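PDB 1LJO: archaeal Sm-like protein AF-Sm2 from Archaeoglobus fulgidus, which probably binds RNA, as Sm-family proteins generally do, and assembles into a ring of six identical subunits. Local coordinates for residues A[12-17]-A[31-36]; A[16-21]-A[70-75]; A[41-46]-A[59-64]. All blocks are in the same frame, centred on the assembly; numbering follows the deposited sequence.

Overall arrangement
After helix 6-12 the chain turns into strand 17-22, and interaction 1 (12-17 with 31-36) brings strand 28-36 back antiparallel beside this turn, closing a short loop. Interaction 3 (41-46 with 59-64) follows in series and closes the loop that holds the beta hairpin of strands 47-51 and 54-60. Interaction 2 (16-21 with 70-75) shares Lys16 and Ile17 with interaction 1, spans nearly the whole domain and encloses interaction 3 in its loop. Strand 28-36 bridges strands 17-22 and 42-44, and Ile18, Val20, Leu42, Leu44, Leu64 and Ile72 meet in one core, round which these contacts join strands of the curled antiparallel sheet.

Interaction 1 of 3, residues A[12-17]-A[31-36]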
loop_
_atom_site.group_PDB
_atom_site.type_symbol
_atom_site.label_atom_id
_atom_site.label_comp_id
_atom_site.label_asym_id
_atom_site.label_seq_id
_atom_site.Cartn_x
_atom_site.Cartn_y
_atom_site.Cartn_z
ATOM N N SER A 12 -0.534 1.299 24.969
ATOM C CA SER A 12 -1.265 1.690 26.168
ATOM C C SER A 12 -2.753 1.354 26.043
ATOM O O SER A 12 -3.469 1.330 27.038
ATOM C CB SER A 12 -1.103 3.191 26.434
ATOM O OG SER A 12 -1.858 3.969 25.522
ATOM N N MET A 13 -3.207 1.091 24.820
ATOM C CA MET A 13 -4.611 0.751 24.578
ATOM C C MET A 13 -4.898 -0.738 24.772
ATOM O O MET A 13 -6.052 -1.166 24.702
ATOM C CB MET A 13 -5.020 1.150 23.157
ATOM C CG MET A 13 -5.140 2.644 22.909
ATOM S SD MET A 13 -5.573 2.994 21.175
ATOM C CE MET A 13 -4.082 3.780 20.613
ATOM N N VAL A 14 -3.854 -1.529 25.007
ATOM C CA VAL A 14 -4.036 -2.963 25.198
ATOM C C VAL A 14 -4.917 -3.233 26.411
ATOM O O VAL A 14 -4.755 -2.615 27.463
ATOM C CB VAL A 14 -2.687 -3.684 25.386
ATOM C CG1 VAL A 14 -2.921 -5.113 25.855
ATOM C CG2 VAL A 14 -1.916 -3.685 24.074
ATOM N N GLY A 15 -5.850 -4.163 26.262
ATOM C CA GLY A 15 -6.746 -4.477 27.358
ATOM C C GLY A 15 -7.982 -3.592 27.351
ATOM O O GLY A 15 -8.912 -3.808 28.118
ATOM N N LYS A 16 -7.999 -2.598 26.474
ATOM C CA LYS A 16 -9.135 -1.687 26.392
ATOM C C LYS A 16 -9.835 -1.769 25.043
ATOM O O LYS A 16 -9.314 -2.360 24.103
ATOM C CB LYS A 16 -8.671 -0.252 26.660
ATOM C CG LYS A 16 -7.931 -0.116 27.988
ATOM C CD LYS A 16 -7.694 1.331 28.384
ATOM C CE LYS A 16 -7.040 1.401 29.756
ATOM N NZ LYS A 16 -6.891 2.798 30.245
ATOM N N ILE A 17 -11.021 -1.169 24.966
ATOM C CA ILE A 17 -11.829 -1.154 23.750
ATOM C C ILE A 17 -11.383 -0.048 22.802
ATOM O O ILE A 17 -11.246 1.107 23.204
ATOM C CB ILE A 17 -13.321 -0.901 24.067
ATOM C CG1 ILE A 17 -13.818 -1.898 25.117
ATOM C CG2 ILE A 17 -14.148 -0.990 22.785
ATOM C CD1 ILE A 17 -13.661 -3.345 24.718
ATOM N N GLY A 31 -13.509 -3.462 19.212
ATOM C CA GLY A 31 -13.254 -4.637 20.028
ATOM C C GLY A 31 -12.166 -4.406 21.053
ATOM O O GLY A 31 -11.603 -3.317 21.135
ATOM N N LYS A 32 -11.872 -5.431 21.843
ATOM C CA LYS A 32 -10.843 -5.325 22.865
ATOM C C LYS A 32 -9.483 -5.604 22.246
ATOM O O LYS A 32 -9.282 -6.635 21.588
ATOM C CB LYS A 32 -11.105 -6.324 23.996
ATOM C CG LYS A 32 -10.089 -6.253 25.142
ATOM C CD LYS A 32 -10.249 -7.446 26.074
ATOM C CE LYS A 32 -9.194 -7.447 27.167
ATOM N NZ LYS A 32 -9.082 -8.780 27.832
ATOM N N LEU A 33 -8.549 -4.680 22.453
ATOM C CA LEU A 33 -7.208 -4.846 21.914
ATOM C C LEU A 33 -6.447 -5.820 22.803
ATOM O O LEU A 33 -6.079 -5.487 23.928
ATOM C CB LEU A 33 -6.473 -3.501 21.857
ATOM C CG LEU A 33 -5.048 -3.560 21.286
ATOM C CD1 LEU A 33 -5.074 -4.122 19.877
ATOM C CD2 LEU A 33 -4.431 -2.167 21.300
ATOM N N GLU A 34 -6.233 -7.030 22.294
ATOM C CA GLU A 34 -5.525 -8.070 23.035
ATOM C C GLU A 34 -4.045 -8.121 22.703
ATOM O O GLU A 34 -3.249 -8.651 23.477
ATOM C CB GLU A 34 -6.157 -9.436 22.754
ATOM C CG GLU A 34 -7.390 -9.709 23.586
ATOM C CD GLU A 34 -7.053 -9.979 25.035
ATOM O OE1 GLU A 34 -6.469 -11.045 25.324
ATOM O OE2 GLU A 34 -7.359 -9.119 25.885
ATOM N N GLY A 35 -3.674 -7.577 21.550
ATOM C CA GLY A 35 -2.276 -7.586 21.163
ATOM C C GLY A 35 -1.968 -6.693 19.978
ATOM O O GLY A 35 -2.824 -6.451 19.128
ATOM N N VAL A 36 -0.736 -6.203 19.930
ATOM C CA VAL A 36 -0.281 -5.336 18.855
ATOM C C VAL A 36 1.238 -5.469 18.725
ATOM O O VAL A 36 1.909 -5.838 19.689
ATOM C CB VAL A 36 -0.648 -3.852 19.146
ATOM C CG1 VAL A 36 -0.076 -3.426 20.492
ATOM C CG2 VAL A 36 -0.121 -2.948 18.039
#
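The type II turn from Met13 to Lys16, closed by Lys16 N on Met13 O, lays its backbone against strand 31-36, where Gly15 N donates to Leu33 O at 2.7 Å, almost perfectly straight, and Leu33 N returns a bond to Lys16 O at 2.9 Å. Both polar groups of Leu33's backbone are thus gripped by the turn. Gly15 sits at phi 88°, where a CB would run into the preceding carbonyl oxygen. The side chain of Leu33, its CG anti to the backbone N (chi1 -179°), points toward the turn: CB faces Met13 O, and CD2 lies 3.8 Å from Met13 CB. Val14 crosses Leu33 at about a right angle; its CG2 branch, anti to its own carbonyl carbon, sits 4.0 Å from both Leu33 CD2 and Val36 CG1, while CG1 turns to Leu33 O. At the other end, Ile17 curls so that its CD1 tip rests 3.9 Å from Lys32 CA, and the extended Lys32 chain passes alongside the Gly15 carbonyl. Met13 leads its sulphur away from strand 31-36 toward Ile18, Ile72 and Pro74, and Val14 also packs on Met3 of a neighbouring subunit. Ile17 and Lys32 form an antiparallel non-hydrogen-bonded pair, so the turn leads directly into the sheet; this passage from an N-terminal helix into the first strand of a strongly bent antiparallel sheet is characteristic of the Sm fold.

Interaction 2 of 3, residues A[16-21]-A[70-75]; sequences KIIRVE and VLIQPQ
Arg19 is held first by its backbone, with N donating to Gln73 O at 2.8 Å and O accepting from Gln73 N at 2.9 Å. Chi1 and chi2, both anti, bring CD to 3.7 Å from Gln73 OE1; the bend at chi3 (-65°) then swings NE and the guanidinium toward Gln75, whose amide plane is turned 67° from it. NH2 makes a weak hydrogen bond to Gly52 O and a long, weak ion pair with Glu53. Arg19 and Gln73 run side by side on the same face, but the Gln73 amide has its own partner: NE2 bonds to Leu59 O of a neighbouring subunit. An alanine in place of Arg19 would remove the arm along Gln73 and the weak links to Gly52 and Glu53, and would probably leave the end of Gln75 less well supported. Gln75 N reaches Ile17 O from above the carbonyl plane, and Ile17 CG2 presses on Gln75 CB at 3.5 Å. Glu21 N bonds to Leu71 O, while Glu21 O receives Val70 N at 2.7 Å and, more weakly, Leu71 N: two residues opposite one, a classic beta bulge. On the other face, Ile18 CD1 meets Ile72 CG2 at 4.0 Å, the two chains side by side, and Val20 is paired with Ile72. These apolar groups lie over Leu42 and Leu44 of strand 42-44. Strand 17-22 is bordered by strand 28-36 as well, and Leu71 and Ile72 continue the sheet into a strand of that neighbouring subunit.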
loop_
_atom_site.group_PDB
_atom_site.type_symbol
_atom_site.label_atom_id
_atom_site.label_comp_id
_atom_site.label_asym_id
_atom_site.label_seq_id
_atom_site.Cartn_x
_atom_site.Cartn_y
_atom_site.Cartn_z
ATOM N N LYS A 16 -7.999 -2.598 26.474
ATOM C CA LYS A 16 -9.135 -1.687 26.392
ATOM C C LYS A 16 -9.835 -1.769 25.043
ATOM O O LYS A 16 -9.314 -2.360 24.103
ATOM C CB LYS A 16 -8.671 -0.252 26.660
ATOM C CG LYS A 16 -7.931 -0.116 27.988
ATOM C CD LYS A 16 -7.694 1.331 28.384
ATOM C CE LYS A 16 -7.040 1.401 29.756
ATOM N NZ LYS A 16 -6.891 2.798 30.245
ATOM N N ILE A 17 -11.021 -1.169 24.966
ATOM C CA ILE A 17 -11.829 -1.154 23.750
ATOM C C ILE A 17 -11.383 -0.048 22.802
ATOM O O ILE A 17 -11.246 1.107 23.204
ATOM C CB ILE A 17 -13.321 -0.901 24.067
ATOM C CG1 ILE A 17 -13.818 -1.898 25.117
ATOM C CG2 ILE A 17 -14.148 -0.990 22.785
ATOM C CD1 ILE A 17 -13.661 -3.345 24.718
ATOM N N ILE A 18 -11.172 -0.403 21.538
ATOM C CA ILE A 18 -10.749 0.572 20.544
ATOM C C ILE A 18 -11.615 0.469 19.296
ATOM O O ILE A 18 -12.287 -0.541 19.081
ATOM C CB ILE A 18 -9.270 0.359 20.135
ATOM C CG1 ILE A 18 -9.103 -0.991 19.428
ATOM C CG2 ILE A 18 -8.379 0.395 21.375
ATOM C CD1 ILE A 18 -7.724 -1.189 18.789
ATOM N N ARG A 19 -11.598 1.529 18.488
ATOM C CA ARG A 19 -12.345 1.578 17.240
ATOM C C ARG A 19 -11.289 1.736 16.157
ATOM O O ARG A 19 -10.410 2.591 16.270
ATOM C CB ARG A 19 -13.308 2.777 17.229
ATOM C CG ARG A 19 -14.065 2.973 15.917
ATOM C CD ARG A 19 -15.041 4.149 16.005
ATOM N NE ARG A 19 -16.111 3.897 16.965
ATOM C CZ ARG A 19 -17.224 3.220 16.692
ATOM N NH1 ARG A 19 -17.426 2.727 15.478
ATOM N NH2 ARG A 19 -18.131 3.025 17.640
ATOM N N VAL A 20 -11.379 0.916 15.114
ATOM C CA VAL A 20 -10.403 0.939 14.026
ATOM C C VAL A 20 -11.002 1.102 12.639
ATOM O O VAL A 20 -11.966 0.426 12.291
ATOM C CB VAL A 20 -9.585 -0.372 13.992
ATOM C CG1 VAL A 20 -8.499 -0.286 12.918
ATOM C CG2 VAL A 20 -8.987 -0.645 15.356
ATOM N N GLU A 21 -10.420 1.997 11.847
ATOM C CA GLU A 21 -10.881 2.185 10.478
ATOM C C GLU A 21 -9.823 1.547 9.583
ATOM O O GLU A 21 -8.642 1.890 9.673
ATOM C CB GLU A 21 -11.027 3.670 10.145
ATOM C CG GLU A 21 -11.306 3.925 8.674
ATOM C CD GLU A 21 -11.652 5.369 8.387
ATOM O OE1 GLU A 21 -10.899 6.262 8.830
ATOM O OE2 GLU A 21 -12.678 5.609 7.713
ATOM N N VAL A 70 -5.991 2.384 9.137
ATOM C CA VAL A 70 -5.966 3.803 8.797
ATOM C C VAL A 70 -5.927 4.658 10.058
ATOM O O VAL A 70 -5.042 5.504 10.229
ATOM C CB VAL A 70 -7.210 4.211 7.962
ATOM C CG1 VAL A 70 -7.218 5.726 7.738
ATOM C CG2 VAL A 70 -7.197 3.479 6.618
ATOM N N LEU A 71 -6.873 4.410 10.952
ATOM C CA LEU A 71 -6.986 5.182 12.179
ATOM C C LEU A 71 -7.406 4.305 13.357
ATOM O O LEU A 71 -8.223 3.398 13.202
ATOM C CB LEU A 71 -8.006 6.311 11.952
ATOM C CG LEU A 71 -8.398 7.293 13.062
ATOM C CD1 LEU A 71 -9.157 8.475 12.444
ATOM C CD2 LEU A 71 -9.265 6.596 14.097
ATOM N N ILE A 72 -6.835 4.579 14.527
ATOM C CA ILE A 72 -7.159 3.843 15.748
ATOM C C ILE A 72 -7.610 4.871 16.773
ATOM O O ILE A 72 -6.960 5.892 16.961
ATOM C CB ILE A 72 -5.935 3.096 16.326
ATOM C CG1 ILE A 72 -5.399 2.095 15.302
ATOM C CG2 ILE A 72 -6.332 2.373 17.623
ATOM C CD1 ILE A 72 -4.153 1.342 15.779
ATOM N N GLN A 73 -8.728 4.599 17.432
ATOM C CA GLN A 73 -9.266 5.524 18.417
ATOM C C GLN A 73 -9.733 4.797 19.666
ATOM O O GLN A 73 -10.517 3.854 19.582
ATOM C CB GLN A 73 -10.447 6.294 17.807
ATOM C CG GLN A 73 -11.254 7.114 18.804
ATOM C CD GLN A 73 -12.528 7.682 18.202
ATOM O OE1 GLN A 73 -13.324 6.956 17.605
ATOM N NE2 GLN A 73 -12.730 8.986 18.361
ATOM N N PRO A 74 -9.245 5.218 20.842
ATOM C CA PRO A 74 -9.674 4.559 22.079
ATOM C C PRO A 74 -11.189 4.730 22.130
ATOM O O PRO A 74 -11.704 5.771 21.718
ATOM C CB PRO A 74 -8.972 5.372 23.164
ATOM C CG PRO A 74 -7.730 5.868 22.471
ATOM C CD PRO A 74 -8.265 6.282 21.124
ATOM N N GLN A 75 -11.906 3.722 22.606
ATOM C CA GLN A 75 -13.355 3.837 22.671
ATOM C C GLN A 75 -13.787 4.281 24.061
ATOM O O GLN A 75 -12.961 4.172 24.992
ATOM C CB GLN A 75 -14.008 2.500 22.319
ATOM C CG GLN A 75 -15.515 2.576 22.132
ATOM C CD GLN A 75 -15.921 3.556 21.044
ATOM O OE1 GLN A 75 -15.696 4.762 21.161
ATOM N NE2 GLN A 75 -16.519 3.039 19.978
#

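Interaction 3 of 3, residues A[41-46]-A[59-64]. With ACY (acetic acid), chain E.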
loop_
_atom_site.group_PDB
_atom_site.type_symbol
_atom_site.label_atom_id
_atom_site.label_comp_id
_atom_site.label_asym_id
_atom_site.label_seq_id
_atom_site.Cartn_x
_atom_site.Cartn_y
_atom_site.Cartn_z
ATOM N N ASN A 41 0.087 -4.349 13.625
ATOM C CA ASN A 41 -0.864 -5.409 13.321
ATOM C C ASN A 41 -1.672 -5.405 14.614
ATOM O O ASN A 41 -1.120 -5.124 15.676
ATOM C CB ASN A 41 -0.166 -6.759 13.156
ATOM C CG ASN A 41 0.643 -6.839 11.882
ATOM O OD1 ASN A 41 0.163 -6.461 10.814
ATOM N ND2 ASN A 41 1.876 -7.332 11.986
ATOM N N LEU A 42 -2.965 -5.694 14.538
ATOM C CA LEU A 42 -3.792 -5.680 15.734
ATOM C C LEU A 42 -4.567 -6.976 15.925
ATOM O O LEU A 42 -5.078 -7.556 14.966
ATOM C CB LEU A 42 -4.798 -4.520 15.671
ATOM C CG LEU A 42 -4.285 -3.119 15.328
ATOM C CD1 LEU A 42 -5.473 -2.188 15.127
ATOM C CD2 LEU A 42 -3.366 -2.604 16.432
ATOM N N TYR A 43 -4.650 -7.422 17.172
ATOM C CA TYR A 43 -5.413 -8.612 17.505
ATOM C C TYR A 43 -6.514 -8.175 18.460
ATOM O O TYR A 43 -6.249 -7.778 19.596
ATOM C CB TYR A 43 -4.527 -9.685 18.150
ATOM C CG TYR A 43 -5.300 -10.854 18.738
ATOM C CD1 TYR A 43 -6.465 -11.326 18.132
ATOM C CD2 TYR A 43 -4.863 -11.490 19.899
ATOM C CE1 TYR A 43 -7.177 -12.397 18.667
ATOM C CE2 TYR A 43 -5.567 -12.561 20.442
ATOM C CZ TYR A 43 -6.724 -13.007 19.823
ATOM O OH TYR A 43 -7.444 -14.046 20.369
ATOM N N LEU A 44 -7.749 -8.227 17.973
ATOM C CA LEU A 44 -8.911 -7.837 18.760
ATOM C C LEU A 44 -9.735 -9.061 19.124
ATOM O O LEU A 44 -9.785 -10.029 18.369
ATOM C CB LEU A 44 -9.804 -6.881 17.962
ATOM C CG LEU A 44 -9.203 -5.580 17.426
ATOM C CD1 LEU A 44 -10.297 -4.755 16.758
ATOM C CD2 LEU A 44 -8.575 -4.803 18.566
ATOM N N THR A 45 -10.373 -9.013 20.286
ATOM C CA THR A 45 -11.236 -10.097 20.727
ATOM C C THR A 45 -12.589 -9.462 21.010
ATOM O O THR A 45 -12.667 -8.249 21.224
ATOM C CB THR A 45 -10.716 -10.772 22.010
ATOM O OG1 THR A 45 -10.558 -9.790 23.038
ATOM C CG2 THR A 45 -9.370 -11.468 21.744
ATOM N N ASN A 46 -13.645 -10.271 20.989
ATOM C CA ASN A 46 -14.994 -9.780 21.243
ATOM C C ASN A 46 -15.313 -8.627 20.286
ATOM O O ASN A 46 -16.060 -7.709 20.623
ATOM C CB ASN A 46 -15.084 -9.307 22.698
ATOM C CG ASN A 46 -14.532 -10.338 23.673
ATOM O OD1 ASN A 46 -15.138 -11.380 23.892
ATOM N ND2 ASN A 46 -13.362 -10.058 24.242
ATOM N N LEU A 59 -18.081 -10.366 15.218
ATOM C CA LEU A 59 -16.909 -11.009 14.645
ATOM C C LEU A 59 -16.115 -11.888 15.610
ATOM O O LEU A 59 -15.570 -12.908 15.207
ATOM C CB LEU A 59 -15.977 -9.946 14.055
ATOM C CG LEU A 59 -16.561 -9.009 12.994
ATOM C CD1 LEU A 59 -15.507 -7.991 12.581
ATOM C CD2 LEU A 59 -17.021 -9.806 11.791
ATOM N N GLY A 60 -16.040 -11.490 16.875
ATOM C CA GLY A 60 -15.288 -12.278 17.834
ATOM C C GLY A 60 -13.803 -11.986 17.708
ATOM O O GLY A 60 -13.388 -10.830 17.771
ATOM N N GLU A 61 -13.003 -13.026 17.518
ATOM C CA GLU A 61 -11.559 -12.860 17.385
ATOM C C GLU A 61 -11.147 -12.508 15.957
ATOM O O GLU A 61 -11.517 -13.203 15.014
ATOM C CB GLU A 61 -10.831 -14.146 17.786
ATOM C CG GLU A 61 -11.106 -14.635 19.190
ATOM C CD GLU A 61 -10.232 -15.820 19.556
ATOM O OE1 GLU A 61 -10.216 -16.809 18.795
ATOM O OE2 GLU A 61 -9.561 -15.766 20.606
ATOM N N ILE A 62 -10.381 -11.434 15.792
ATOM C CA ILE A 62 -9.910 -11.054 14.458
ATOM C C ILE A 62 -8.524 -10.435 14.525
ATOM O O ILE A 62 -8.146 -9.843 15.530
ATOM C CB ILE A 62 -10.833 -10.020 13.764
ATOM C CG1 ILE A 62 -10.954 -8.766 14.632
ATOM C CG2 ILE A 62 -12.206 -10.628 13.485
ATOM C CD1 ILE A 62 -11.706 -7.630 13.957
ATOM N N VAL A 63 -7.774 -10.574 13.440
ATOM C CA VAL A 63 -6.442 -10.000 13.348
ATOM C C VAL A 63 -6.460 -8.995 12.201
ATOM O O VAL A 63 -6.832 -9.336 11.075
ATOM C CB VAL A 63 -5.382 -11.084 13.064
ATOM C CG1 VAL A 63 -4.050 -10.436 12.722
ATOM C CG2 VAL A 63 -5.245 -12.003 14.277
ATOM N N LEU A 64 -6.072 -7.757 12.492
ATOM C CA LEU A 64 -6.049 -6.704 11.479
ATOM C C LEU A 64 -4.615 -6.455 11.005
ATOM O O LEU A 64 -3.696 -6.332 11.817
ATOM C CB LEU A 64 -6.652 -5.415 12.050
ATOM C CG LEU A 64 -8.073 -5.556 12.626
ATOM C CD1 LEU A 64 -8.568 -4.209 13.156
ATOM C CD2 LEU A 64 -9.008 -6.077 11.552
HETATM C C ACY E . -14.125 -16.704 17.801
HETATM O O ACY E . -14.068 -15.423 18.033
HETATM O OXT ACY E . -13.970 -17.300 16.676
HETATM C CH3 ACY E . -14.412 -17.526 19.045
#
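Tyr43 CB leaves strand 42-44 on the face it shares with Val63, and CG stands anti to the backbone N (chi1 170°), so the ring travels across to strand 62-64. CD1 comes first: Ile62 O lies at this edge, in the ring plane, 3.4 Å away, and Val63 CG2 approaches the same atom obliquely at 4.1 Å. Next, CE1 runs past Glu61 CB. At the tip, OH stands 2.7 Å from Glu61 OE2, the carboxylate turned 64° from the ring and the two side chains pointing the same way. Beneath this row the strands pair antiparallel: Leu42 N and O bond to Leu64 O and N, and Leu44 N and O bond to Ile62 O and N. On the opposite face Leu44 CB meets Ile62 CG1, while Leu44 CD1 and Leu64 CD1 touch at 4.0 Å, part of an oily core shared with Ile18 and Val20. At the chain's corner Glu61 N donates, at 2.7 Å, to O of a bound acetic acid molecule, probably from the crystallisation liquor, close to Gly60 CA. Val63 and Leu64 extend the sheet into the neighbouring subunit that Val14 also touches, whose Met9 packs on Tyr43, Glu61 and Val63. The contact thus sets a wholly apolar face toward the core against a mixed one of Tyr43 ring, Val63 and the Glu61 chain at the subunit boundary; Glu61, being exposed, would probably be charged.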